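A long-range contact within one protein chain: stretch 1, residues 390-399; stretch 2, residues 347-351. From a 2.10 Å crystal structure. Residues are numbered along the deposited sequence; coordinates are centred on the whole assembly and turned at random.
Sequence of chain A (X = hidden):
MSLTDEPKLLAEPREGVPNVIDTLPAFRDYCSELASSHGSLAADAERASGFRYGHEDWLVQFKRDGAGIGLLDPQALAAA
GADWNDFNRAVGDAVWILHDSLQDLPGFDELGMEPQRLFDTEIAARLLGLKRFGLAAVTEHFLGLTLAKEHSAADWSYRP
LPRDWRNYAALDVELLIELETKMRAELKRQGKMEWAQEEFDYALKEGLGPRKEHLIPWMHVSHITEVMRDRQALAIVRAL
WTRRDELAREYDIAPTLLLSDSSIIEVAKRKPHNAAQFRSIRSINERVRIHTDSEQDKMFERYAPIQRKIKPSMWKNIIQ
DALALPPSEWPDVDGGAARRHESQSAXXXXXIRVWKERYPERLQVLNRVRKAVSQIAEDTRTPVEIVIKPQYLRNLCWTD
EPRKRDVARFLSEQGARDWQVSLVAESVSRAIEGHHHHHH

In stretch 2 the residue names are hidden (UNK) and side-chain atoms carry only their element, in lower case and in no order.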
# COMPACT_ATOMS: atom_id res chain seq x y z
N PRO A 390 -6.99 11.03 12.63
CA PRO A 390 -6.42 11.48 13.89
C PRO A 390 -5.40 12.60 13.76
O PRO A 390 -5.39 13.50 14.60
CB PRO A 390 -5.77 10.21 14.42
CG PRO A 390 -6.70 9.14 13.96
CD PRO A 390 -7.00 9.56 12.55
N GLN A 391 -4.59 12.57 12.70
CA GLN A 391 -3.58 13.61 12.45
C GLN A 391 -4.16 15.01 12.19
O GLN A 391 -3.54 16.03 12.54
CB GLN A 391 -2.63 13.19 11.31
CG GLN A 391 -1.35 14.04 11.16
CD GLN A 391 -0.44 14.00 12.39
OE1 GLN A 391 -0.34 12.99 13.08
NE2 GLN A 391 0.24 15.10 12.66
N TYR A 392 -5.36 15.07 11.60
CA TYR A 392 -5.99 16.36 11.31
C TYR A 392 -6.38 17.10 12.60
O TYR A 392 -6.27 18.33 12.68
CB TYR A 392 -7.18 16.21 10.36
CG TYR A 392 -6.87 15.60 8.99
CD1 TYR A 392 -5.58 15.62 8.46
CD2 TYR A 392 -7.89 15.03 8.22
CE1 TYR A 392 -5.30 15.06 7.22
CE2 TYR A 392 -7.62 14.47 6.97
CZ TYR A 392 -6.33 14.49 6.48
OH TYR A 392 -6.06 13.94 5.26
N LEU A 393 -6.81 16.34 13.62
CA LEU A 393 -7.13 16.88 14.95
C LEU A 393 -5.89 17.33 15.71
O LEU A 393 -5.94 18.31 16.45
CB LEU A 393 -7.87 15.84 15.80
CG LEU A 393 -9.07 15.11 15.21
CD1 LEU A 393 -9.48 13.98 16.14
CD2 LEU A 393 -10.21 16.05 14.98
N ARG A 394 -4.80 16.59 15.54
CA ARG A 394 -3.50 16.95 16.09
C ARG A 394 -2.95 18.25 15.46
O ARG A 394 -2.53 19.16 16.18
CB ARG A 394 -2.50 15.81 15.90
CG ARG A 394 -2.85 14.53 16.66
CD ARG A 394 -1.65 13.60 16.78
NE ARG A 394 -1.44 12.81 15.58
CZ ARG A 394 -1.94 11.59 15.37
NH1 ARG A 394 -2.70 11.01 16.29
NH2 ARG A 394 -1.69 10.96 14.24
N ASN A 395 -2.98 18.32 14.13
CA ASN A 395 -2.59 19.53 13.41
C ASN A 395 -3.40 20.77 13.85
O ASN A 395 -2.83 21.84 14.07
CB ASN A 395 -2.69 19.31 11.89
CG ASN A 395 -1.61 18.36 11.36
OD1 ASN A 395 -0.70 17.95 12.09
ND2 ASN A 395 -1.70 18.01 10.08
N LEU A 396 -4.71 20.58 14.02
CA LEU A 396 -5.64 21.63 14.49
C LEU A 396 -5.31 22.19 15.87
O LEU A 396 -5.41 23.40 16.10
CB LEU A 396 -7.08 21.10 14.46
CG LEU A 396 -8.26 21.90 15.02
CD1 LEU A 396 -8.71 23.02 14.08
CD2 LEU A 396 -9.41 20.95 15.29
N CYS A 397 -4.91 21.31 16.78
CA CYS A 397 -4.61 21.70 18.15
C CYS A 397 -3.14 22.08 18.34
O CYS A 397 -2.74 22.50 19.43
CB CYS A 397 -5.04 20.59 19.11
SG CYS A 397 -6.82 20.30 19.07
N TRP A 398 -2.35 21.96 17.27
CA TRP A 398 -0.93 22.31 17.29
C TRP A 398 -0.73 23.82 17.16
O TRP A 398 -0.20 24.32 16.16
CB TRP A 398 -0.18 21.56 16.20
CG TRP A 398 1.32 21.59 16.35
CD1 TRP A 398 2.21 22.09 15.45
CD2 TRP A 398 2.09 21.13 17.47
NE1 TRP A 398 3.49 21.96 15.93
CE2 TRP A 398 3.45 21.37 17.17
CE3 TRP A 398 1.77 20.53 18.70
CZ2 TRP A 398 4.48 21.04 18.04
CZ3 TRP A 398 2.80 20.20 19.57
CH2 TRP A 398 4.14 20.45 19.23
N THR A 399 -1.16 24.54 18.20
CA THR A 399 -1.23 25.99 18.20
C THR A 399 -1.42 26.49 19.64
O THR A 399 -2.01 25.80 20.49
CB THR A 399 -2.37 26.53 17.28
OG1 THR A 399 -2.50 27.94 17.43
CG2 THR A 399 -3.71 25.87 17.61
N UNK A 347 3.27 20.75 10.85
CA UNK A 347 2.38 19.69 11.32
C UNK A 347 2.81 19.11 12.67
O UNK A 347 4.00 19.09 13.02
c UNK A 347 2.25 18.58 10.27
o UNK A 347 3.49 17.96 9.99
N UNK A 348 1.82 18.64 13.43
CA UNK A 348 1.99 18.16 14.80
C UNK A 348 2.74 16.84 14.89
O UNK A 348 2.63 16.01 13.98
c UNK A 348 0.63 18.00 15.43
N UNK A 349 3.52 16.63 15.98
CA UNK A 349 4.05 15.32 16.33
C UNK A 349 2.93 14.30 16.57
O UNK A 349 1.90 14.64 17.15
c UNK A 349 3.97 17.66 16.94
c UNK A 349 4.80 15.58 17.64
c UNK A 349 4.26 16.86 18.16
N UNK A 350 3.13 13.07 16.09
CA UNK A 350 2.15 12.00 16.27
C UNK A 350 2.21 11.43 17.69
O UNK A 350 1.24 10.85 18.18
c UNK A 350 2.47 11.30 13.81
c UNK A 350 3.23 10.27 12.99
n UNK A 350 4.93 10.06 11.19
c UNK A 350 3.82 10.89 11.74
c UNK A 350 2.38 10.86 15.26
N UNK A 351 3.36 11.61 18.34
CA UNK A 351 3.61 11.06 19.66
C UNK A 351 3.00 11.94 20.75
O UNK A 351 3.33 13.12 20.85
c UNK A 351 5.12 10.89 19.88
o UNK A 351 5.41 10.27 21.11

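Position 347 carries two side-chain atoms, a carbon followed by an oxygen. The carbon, CB, lies 3.5 Å from Asn395 OD1, and the backbone C is 4.1 Å from Trp398 CD1. A single carbon ending in a single oxygen, without a branch, is a hydroxymethyl group, so the residue is Ser347; its chi1 is p, near 62°.

Position 348 has one side-chain carbon and nothing beyond it. That carbon is closely surrounded: CB is 3.4 Å from Arg394 O, 3.8 Å from Arg394 CB and 3.7 Å from Trp398 CB. A lone methyl identifies Ala348, which is buried and has its CA only 5.0 Å from the CA of Asn395. Ala348 N donates to Asn395 OD1 at 2.9 Å with a nearly straight angle of 161°, and Gln391 NE2 donates to Ala348 O, also at 2.9 Å but more bent, at 139°.

At position 349 three carbons close a ring onto the backbone nitrogen, and one of them lies over the face of the Trp398 six-membered ring. Such a closure is possible only for proline. The ring of Pro349 puckers C-gamma endo, and its CD sits 3.5 Å from the centroid of that six-membered ring, 10° off the normal, a CH-pi contact. The carbonyl also approaches stretch 1, with Pro349 O 3.7 Å from Arg394 CD.

Position 350 shows four carbons in an unbranched row ending in nitrogen. The start of the chain packs against stretch 1, its CB 4.2 Å from Arg394 NH2, while its end leads away. This is Lys350. Its CG is 3.4 Å from Gln391 OE1, and its CA lies over one face of the Arg394 guanidinium, 3.7 Å from Arg394 NE.

Position 351 again has one carbon and one oxygen, with no contact to stretch 1, and its CB points away. It is Ser351, at the N-cap position right before a helix.

The contact pairs an extended segment with one side of a helix and the tryptophan that follows it. Gln391 and Asn395, one turn apart, grip the backbone of Ala348 at its carbonyl and amide, and this pair is itself organised: Gln391 NE2 donates to Asn395 OD1 at 3.1 Å, while Arg394 NE and NH2 each donate to Gln391 OE1 at 2.7 Å. Trp398 adds a ring face, with Ala348 CA 3.9 Å from the centroid of its five-membered ring, over the same face that receives Pro349. The hydrogen bonds converge on Ala348, while Ala348 and Pro349 share the face of Trp398; the two stretches together bury 405 Å², both sides summed.

Stretch 2 (347-351) SAPKS
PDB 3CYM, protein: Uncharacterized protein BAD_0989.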